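Local coordinates for transferrin binding protein B (PDB 3PQU) that probably captures iron-loaded host transferrin at the bacterial outer surface, as a bilobed lipoprotein component of the transferrin receptor involved in iron acquisition, at residues S189-A194 / P287-S292; L361-Q366 / G403-K408; F469-S474 / A496-N501. All coordinates share one frame; numbering follows the deposited sequence. Where two conformers were deposited one is given.

Contact 1. Residues S189-A194 / P287-S292; sequences SGFSDA and PIFTDS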
# COMPACT_ATOMS: atom_id res chain seq x y z
N SER A 189 26.68 -22.75 7.96
CA SER A 189 26.84 -22.80 9.41
C SER A 189 25.83 -21.91 10.12
O SER A 189 25.38 -20.91 9.57
CB SER A 189 28.26 -22.39 9.82
OG SER A 189 28.64 -21.21 9.14
N GLY A 190 25.50 -22.28 11.35
CA GLY A 190 24.66 -21.45 12.18
C GLY A 190 23.19 -21.78 12.09
O GLY A 190 22.37 -21.11 12.72
N PHE A 191 22.85 -22.81 11.31
CA PHE A 191 21.47 -23.27 11.15
C PHE A 191 21.28 -24.67 11.73
O PHE A 191 22.16 -25.51 11.61
CB PHE A 191 21.08 -23.28 9.68
CG PHE A 191 21.02 -21.91 9.06
CD1 PHE A 191 19.90 -21.12 9.22
CD2 PHE A 191 22.09 -21.42 8.32
CE1 PHE A 191 19.83 -19.85 8.62
CE2 PHE A 191 22.04 -20.16 7.72
CZ PHE A 191 20.92 -19.35 7.88
N SER A 192 20.12 -24.94 12.33
CA SER A 192 19.84 -26.28 12.85
C SER A 192 19.51 -27.28 11.73
O SER A 192 19.32 -26.90 10.58
CB SER A 192 18.66 -26.22 13.82
OG SER A 192 17.46 -26.00 13.11
N ASP A 193 19.43 -28.56 12.08
CA ASP A 193 19.05 -29.62 11.13
C ASP A 193 17.62 -29.48 10.60
O ASP A 193 17.23 -30.18 9.67
CB ASP A 193 19.20 -31.00 11.77
CG ASP A 193 20.64 -31.39 12.00
OD1 ASP A 193 21.54 -30.70 11.48
OD2 ASP A 193 20.88 -32.41 12.70
N ALA A 194 16.82 -28.60 11.20
CA ALA A 194 15.45 -28.39 10.74
C ALA A 194 15.39 -27.57 9.45
O ALA A 194 14.34 -27.44 8.82
CB ALA A 194 14.63 -27.69 11.83
N PRO A 287 27.30 -18.05 0.73
CA PRO A 287 26.55 -18.52 -0.45
C PRO A 287 25.08 -18.10 -0.46
O PRO A 287 24.47 -18.12 -1.53
CB PRO A 287 26.67 -20.04 -0.38
CG PRO A 287 27.02 -20.34 1.07
CD PRO A 287 27.77 -19.16 1.59
N ILE A 288 24.50 -17.71 0.67
CA ILE A 288 23.11 -17.26 0.58
C ILE A 288 22.86 -15.79 0.88
O ILE A 288 21.96 -15.19 0.29
CB ILE A 288 22.11 -18.16 1.36
CG1 ILE A 288 22.36 -18.09 2.84
CG2 ILE A 288 22.20 -19.62 0.89
CD1 ILE A 288 21.23 -18.82 3.69
N PHE A 289 23.64 -15.20 1.80
CA PHE A 289 23.47 -13.79 2.13
C PHE A 289 24.24 -12.90 1.16
O PHE A 289 25.36 -12.45 1.45
CB PHE A 289 23.80 -13.53 3.62
CG PHE A 289 22.88 -14.28 4.56
CD1 PHE A 289 21.57 -13.88 4.73
CD2 PHE A 289 23.30 -15.44 5.20
CE1 PHE A 289 20.69 -14.59 5.57
CE2 PHE A 289 22.43 -16.15 6.05
CZ PHE A 289 21.13 -15.72 6.23
N THR A 290 23.64 -12.69 -0.01
CA THR A 290 24.30 -12.01 -1.12
C THR A 290 23.55 -10.72 -1.45
O THR A 290 22.52 -10.44 -0.84
CB THR A 290 24.29 -12.88 -2.36
OG1 THR A 290 22.96 -13.36 -2.55
CG2 THR A 290 25.26 -14.08 -2.22
N ASP A 291 24.04 -9.97 -2.44
CA ASP A 291 23.49 -8.66 -2.81
C ASP A 291 22.14 -8.78 -3.48
O ASP A 291 21.87 -9.78 -4.16
CB ASP A 291 24.41 -7.93 -3.80
CG ASP A 291 25.72 -7.51 -3.19
OD1 ASP A 291 25.78 -7.36 -1.94
OD2 ASP A 291 26.68 -7.30 -3.97
N SER A 292 21.32 -7.74 -3.35
CA SER A 292 20.05 -7.66 -4.06
C SER A 292 19.84 -6.29 -4.67
O SER A 292 20.03 -5.30 -3.98
CB SER A 292 18.85 -7.90 -3.11
OG SER A 292 17.62 -7.63 -3.82
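F191 and F289 meet rim to rim. The two phenyl rings approach from opposite directions, with CZ of F191 4.0 Å from CE2 of F289 and each of these atoms near the plane of the other ring. The ring planes are nearly parallel, so the pair lies almost in one plane, an edge-to-edge meeting that is neither an offset nor a T-shaped stack. In both residues CG is anti to the carbonyl carbon and beside the backbone N (chi1 -67° in F191 and -62° in F289), which sends the two rings from their separate loops toward a common meeting point. I288 adds a third apolar group. Its CD1 comes obliquely to the F191 ring, 4.2 Å from CZ of F191, while its CG1 rests on one face of the neighbouring F289 ring, 3.6 Å above the plane and offset toward the rim. The first torsion of I288 sets CG1 over the F289 ring, and the extended chi2 (171°) carries CD1 on toward F191.

F289 is the centre of an inverse gamma turn, in which T290 N makes a weak hydrogen bond to I288 O, and the carboxylate atom OD2 of D286 accepts from the backbone N of both I288 and F289. On the other segment, S192 OG accepts from A194 N at 3.3 Å, an ST turn that follows F191. Around the F289 ring, R263 makes a cation-pi contact and F178 of strand 170-183 meets it edge-to-face; F178 also touches F191.

The contact joins two loops of the N-lobe beta-barrel region by dispersion and burial of hydrocarbon alone. Only 84 Å² is buried between the segments, all of it through ring rims and aliphatic carbons.

Contact 2. Residues L361-Q366 / G403-K408; sequences LIIDGQ and GQLWQK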
# COMPACT_ATOMS: atom_id res chain seq x y z
N LEU A 361 -6.86 2.87 -9.57
CA LEU A 361 -7.69 2.44 -8.45
C LEU A 361 -7.25 1.05 -8.01
O LEU A 361 -7.11 0.15 -8.84
CB LEU A 361 -9.16 2.38 -8.86
CG LEU A 361 -10.03 3.60 -8.60
CD1 LEU A 361 -11.45 3.29 -9.02
CD2 LEU A 361 -9.97 3.99 -7.14
N ILE A 362 -7.03 0.87 -6.72
CA ILE A 362 -6.58 -0.42 -6.21
C ILE A 362 -7.77 -1.16 -5.63
O ILE A 362 -8.37 -0.71 -4.67
CB ILE A 362 -5.52 -0.27 -5.10
CG1 ILE A 362 -4.52 0.85 -5.42
CG2 ILE A 362 -4.83 -1.60 -4.86
CD1 ILE A 362 -3.25 0.39 -6.12
N ILE A 363 -8.12 -2.30 -6.20
CA ILE A 363 -9.19 -3.09 -5.63
C ILE A 363 -8.78 -4.54 -5.51
O ILE A 363 -8.39 -5.16 -6.49
CB ILE A 363 -10.48 -2.95 -6.45
CG1 ILE A 363 -10.91 -1.49 -6.50
CG2 ILE A 363 -11.59 -3.82 -5.86
CD1 ILE A 363 -12.24 -1.27 -7.17
N ASP A 364 -8.83 -5.07 -4.29
CA ASP A 364 -8.46 -6.45 -4.03
C ASP A 364 -7.10 -6.78 -4.61
O ASP A 364 -6.90 -7.86 -5.16
CB ASP A 364 -9.50 -7.41 -4.63
CG ASP A 364 -10.78 -7.47 -3.82
OD1 ASP A 364 -10.82 -6.88 -2.72
OD2 ASP A 364 -11.74 -8.12 -4.29
N GLY A 365 -6.17 -5.84 -4.50
CA GLY A 365 -4.82 -6.09 -4.95
C GLY A 365 -4.64 -5.87 -6.44
O GLY A 365 -3.51 -5.90 -6.94
N GLN A 366 -5.74 -5.65 -7.15
CA GLN A 366 -5.68 -5.38 -8.59
C GLN A 366 -5.65 -3.88 -8.85
O GLN A 366 -6.44 -3.12 -8.28
CB GLN A 366 -6.88 -6.00 -9.31
CG GLN A 366 -6.50 -7.04 -10.36
CD GLN A 366 -7.39 -6.99 -11.59
OE1 GLN A 366 -8.39 -7.70 -11.68
NE2 GLN A 366 -7.02 -6.15 -12.56
N GLY A 403 -14.34 10.51 -10.08
CA GLY A 403 -15.38 9.94 -10.91
C GLY A 403 -16.37 9.11 -10.14
O GLY A 403 -16.55 9.29 -8.93
N GLN A 404 -17.02 8.19 -10.84
CA GLN A 404 -18.00 7.30 -10.24
C GLN A 404 -17.44 5.89 -10.18
O GLN A 404 -16.61 5.50 -11.00
CB GLN A 404 -19.28 7.30 -11.07
CG GLN A 404 -19.65 8.65 -11.62
CD GLN A 404 -20.78 8.55 -12.63
OE1 GLN A 404 -21.78 7.89 -12.39
NE2 GLN A 404 -20.61 9.21 -13.78
N LEU A 405 -17.91 5.14 -9.20
CA LEU A 405 -17.51 3.75 -9.07
C LEU A 405 -18.67 2.96 -8.49
O LEU A 405 -19.28 3.39 -7.51
CB LEU A 405 -16.29 3.63 -8.16
CG LEU A 405 -15.90 2.20 -7.78
CD1 LEU A 405 -15.23 1.47 -8.95
CD2 LEU A 405 -14.99 2.25 -6.57
N TRP A 406 -18.97 1.82 -9.09
CA TRP A 406 -20.03 0.97 -8.58
C TRP A 406 -19.84 -0.48 -8.99
O TRP A 406 -19.05 -0.78 -9.89
CB TRP A 406 -21.41 1.48 -9.02
CG TRP A 406 -21.75 1.22 -10.47
CD1 TRP A 406 -22.36 0.11 -10.99
CD2 TRP A 406 -21.52 2.11 -11.58
NE1 TRP A 406 -22.52 0.25 -12.35
CE2 TRP A 406 -22.01 1.46 -12.73
CE3 TRP A 406 -20.95 3.37 -11.70
CZ2 TRP A 406 -21.94 2.05 -14.00
CZ3 TRP A 406 -20.88 3.95 -12.96
CH2 TRP A 406 -21.37 3.29 -14.09
N GLN A 407 -20.55 -1.37 -8.31
CA GLN A 407 -20.64 -2.73 -8.78
C GLN A 407 -21.93 -2.84 -9.58
O GLN A 407 -22.97 -2.34 -9.16
CB GLN A 407 -20.65 -3.72 -7.62
CG GLN A 407 -20.62 -5.16 -8.09
CD GLN A 407 -21.33 -6.08 -7.14
OE1 GLN A 407 -21.39 -5.82 -5.93
NE2 GLN A 407 -21.88 -7.17 -7.67
N LYS A 408 -21.85 -3.47 -10.75
CA LYS A 408 -23.02 -3.66 -11.58
C LYS A 408 -23.41 -5.13 -11.61
O LYS A 408 -22.55 -6.00 -11.57
CB LYS A 408 -22.78 -3.14 -13.00
CG LYS A 408 -22.11 -4.14 -13.93
CD LYS A 408 -21.79 -3.51 -15.27
CE LYS A 408 -23.05 -3.18 -16.04
NZ LYS A 408 -23.78 -4.41 -16.48
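No flat group takes part where L361 and I363 meet L405: there is no ring face or edge in this junction, and the nearby indole of W406 packs instead against V389, V414 and N417 of the adjoining strands. The contact is made by methyl groups. L361 and L405 reach toward each other tip to tip, bringing CD1 of L361 within 4.2 Å of CD1 of L405. The same L405 methyl also receives I363, whose CD1 lies 4.4 Å from CD1 of L405. One leucine branch thus serves two alternate residues of the strand.

CG of L405 stands anti to the backbone N (chi1 171°), which carries its branched end out from strand 400-409 toward the hairpin of strands 360-363 and 366-369. I363 has an extended tail (chi2 -174°) that lets CD1 span the gap. Beyond I363 the chain reverses in a type I' turn ending at Q366, closed by paired backbone bonds between I363 and Q366, with I363 N 2.8 Å from Q366 O. D364 in this turn forms a salt bridge with K386.

The backbones stay well apart, 9.9 Å between CA of L361 and CA of L405, so the hairpin packs on the larger sheet that holds strand 400-409 without joining it through these segments. With 96 Å² buried in all, and L361 and L405 both buried, the contact is apolar burial without directional bonds between the segments.

Contact 3. Residues F469-S474 / A496-N501; sequences FDVNFS and ATINGN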
# COMPACT_ATOMS: atom_id res chain seq x y z
N PHE A 469 -12.86 28.24 -9.94
CA PHE A 469 -12.30 28.64 -8.66
C PHE A 469 -11.39 29.84 -8.83
O PHE A 469 -10.57 29.89 -9.75
CB PHE A 469 -11.53 27.48 -8.02
CG PHE A 469 -12.42 26.37 -7.53
CD1 PHE A 469 -12.75 26.26 -6.19
CD2 PHE A 469 -12.94 25.43 -8.42
CE1 PHE A 469 -13.58 25.25 -5.73
CE2 PHE A 469 -13.76 24.41 -7.97
CZ PHE A 469 -14.09 24.32 -6.63
N ASP A 470 -11.55 30.82 -7.96
CA ASP A 470 -10.56 31.87 -7.85
C ASP A 470 -9.68 31.47 -6.69
O ASP A 470 -10.16 31.26 -5.57
CB ASP A 470 -11.21 33.24 -7.62
CG ASP A 470 -12.06 33.68 -8.80
OD1 ASP A 470 -13.21 34.13 -8.57
OD2 ASP A 470 -11.59 33.57 -9.95
N VAL A 471 -8.39 31.33 -6.96
CA VAL A 471 -7.44 30.95 -5.94
C VAL A 471 -6.47 32.10 -5.66
O VAL A 471 -5.76 32.56 -6.56
CB VAL A 471 -6.67 29.68 -6.33
CG1 VAL A 471 -5.55 29.39 -5.34
CG2 VAL A 471 -7.62 28.49 -6.41
N ASN A 472 -6.47 32.58 -4.42
CA ASN A 472 -5.59 33.67 -4.02
C ASN A 472 -4.53 33.16 -3.05
O ASN A 472 -4.79 33.04 -1.85
CB ASN A 472 -6.38 34.80 -3.37
CG ASN A 472 -5.58 36.09 -3.26
OD1 ASN A 472 -4.42 36.08 -2.87
ND2 ASN A 472 -6.22 37.21 -3.60
N PHE A 473 -3.35 32.86 -3.58
CA PHE A 473 -2.27 32.32 -2.76
C PHE A 473 -1.74 33.38 -1.80
O PHE A 473 -1.20 33.05 -0.75
CB PHE A 473 -1.15 31.76 -3.64
CG PHE A 473 -1.53 30.52 -4.41
CD1 PHE A 473 -1.73 29.31 -3.74
CD2 PHE A 473 -1.68 30.55 -5.79
CE1 PHE A 473 -2.07 28.15 -4.44
CE2 PHE A 473 -2.03 29.39 -6.50
CZ PHE A 473 -2.22 28.19 -5.83
N SER A 474 -1.92 34.66 -2.15
CA SER A 474 -1.45 35.74 -1.29
C SER A 474 -2.17 35.80 0.05
O SER A 474 -1.54 35.72 1.11
CB SER A 474 -1.54 37.09 -2.01
OG SER A 474 -0.37 37.31 -2.77
N ALA A 496 -13.37 28.59 1.17
CA ALA A 496 -12.40 27.77 1.89
C ALA A 496 -11.11 28.51 2.18
O ALA A 496 -10.84 29.58 1.65
CB ALA A 496 -12.12 26.48 1.12
N THR A 497 -10.29 27.91 3.04
CA THR A 497 -9.02 28.50 3.41
C THR A 497 -7.87 27.56 3.06
O THR A 497 -7.92 26.36 3.34
CB THR A 497 -8.98 28.84 4.90
OG1 THR A 497 -9.99 29.81 5.20
CG2 THR A 497 -7.61 29.40 5.28
N ILE A 498 -6.84 28.12 2.43
CA ILE A 498 -5.65 27.36 2.11
C ILE A 498 -4.78 27.18 3.35
O ILE A 498 -4.31 28.15 3.94
CB ILE A 498 -4.80 28.08 1.05
CG1 ILE A 498 -5.61 28.33 -0.21
CG2 ILE A 498 -3.53 27.28 0.76
CD1 ILE A 498 -4.84 29.03 -1.30
N ASN A 499 -4.57 25.93 3.74
CA ASN A 499 -3.62 25.62 4.79
C ASN A 499 -2.73 24.49 4.31
O ASN A 499 -3.21 23.39 4.02
CB ASN A 499 -4.35 25.23 6.08
CG ASN A 499 -3.42 25.14 7.27
OD1 ASN A 499 -2.52 25.96 7.44
ND2 ASN A 499 -3.62 24.12 8.10
N GLY A 500 -1.43 24.78 4.20
CA GLY A 500 -0.47 23.81 3.70
C GLY A 500 -0.60 23.58 2.20
O GLY A 500 -0.51 24.52 1.41
N ASN A 501 -0.80 22.33 1.81
CA ASN A 501 -1.00 22.01 0.41
C ASN A 501 -2.43 21.56 0.13
O ASN A 501 -2.69 20.88 -0.86
CB ASN A 501 -0.01 20.95 -0.06
CG ASN A 501 -0.00 19.73 0.84
OD1 ASN A 501 -0.86 19.58 1.70
ND2 ASN A 501 0.97 18.85 0.64
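I498 CD1 is the single methyl on which this contact turns, at one end of the C-lobe beta-barrel, an up-and-down antiparallel sheet closed on itself. It lies 4.1 Å from CG1 of V471 and 4.0 Å from CD1 of F473, and it also comes 4.0 Å from the backbone O of N472, a van der Waals approach. The I498 side chain crosses those of V471 and F473 at about a right angle, meeting the F473 ring obliquely. Its CG1 is anti to the carbonyl carbon and its tail fully extended (chi2 180°), which carries CD1 as far as it can go from the backbone, against V471, N472 and F473.

V471 also supports the phenyl group: its CG1, anti to the backbone N (chi1 173°), sits 3.5 Å above one face of the F473 ring, offset toward the rim. One valine methyl therefore touches both the ring and the isoleucine.

In the next shell, strand 477-482 runs between the two segments and pairs with both strands, 467-472 and 492-499; its V478 touches I498. Y439 of strand 436-448 packs on V471 and F473, while M431 and P432 also touch the F473 side chain. Backbone bonds link V471 to Y437 of strand 436-448 and F473, just past its own strand, to G435, the residue before that strand. Where the chain turns toward strand 477-482, the side-chain oxygen OD1 of N472 accepts a hydrogen bond from the backbone N of D475.

From the N terminus the three contacts follow in series; none nests in or crosses another. Contact 1 closes the longest loop, bringing 287-292 back to 189-194 across 92 residues that include much of the N-lobe barrel. Contact 2 comes next, closing 36 residues within the C-lobe handle, where a two-stranded hairpin meets a larger sheet. Contact 3 closes the shortest span, 21 residues of the C-lobe barrel that include strand 477-482, which pairs with both 467-472 and 492-499. Contact 1 lies across the chain's centre from the other two, its centre about 56 Å from that of contact 3. Each contact therefore stays within its own region, and none bridges the lobes.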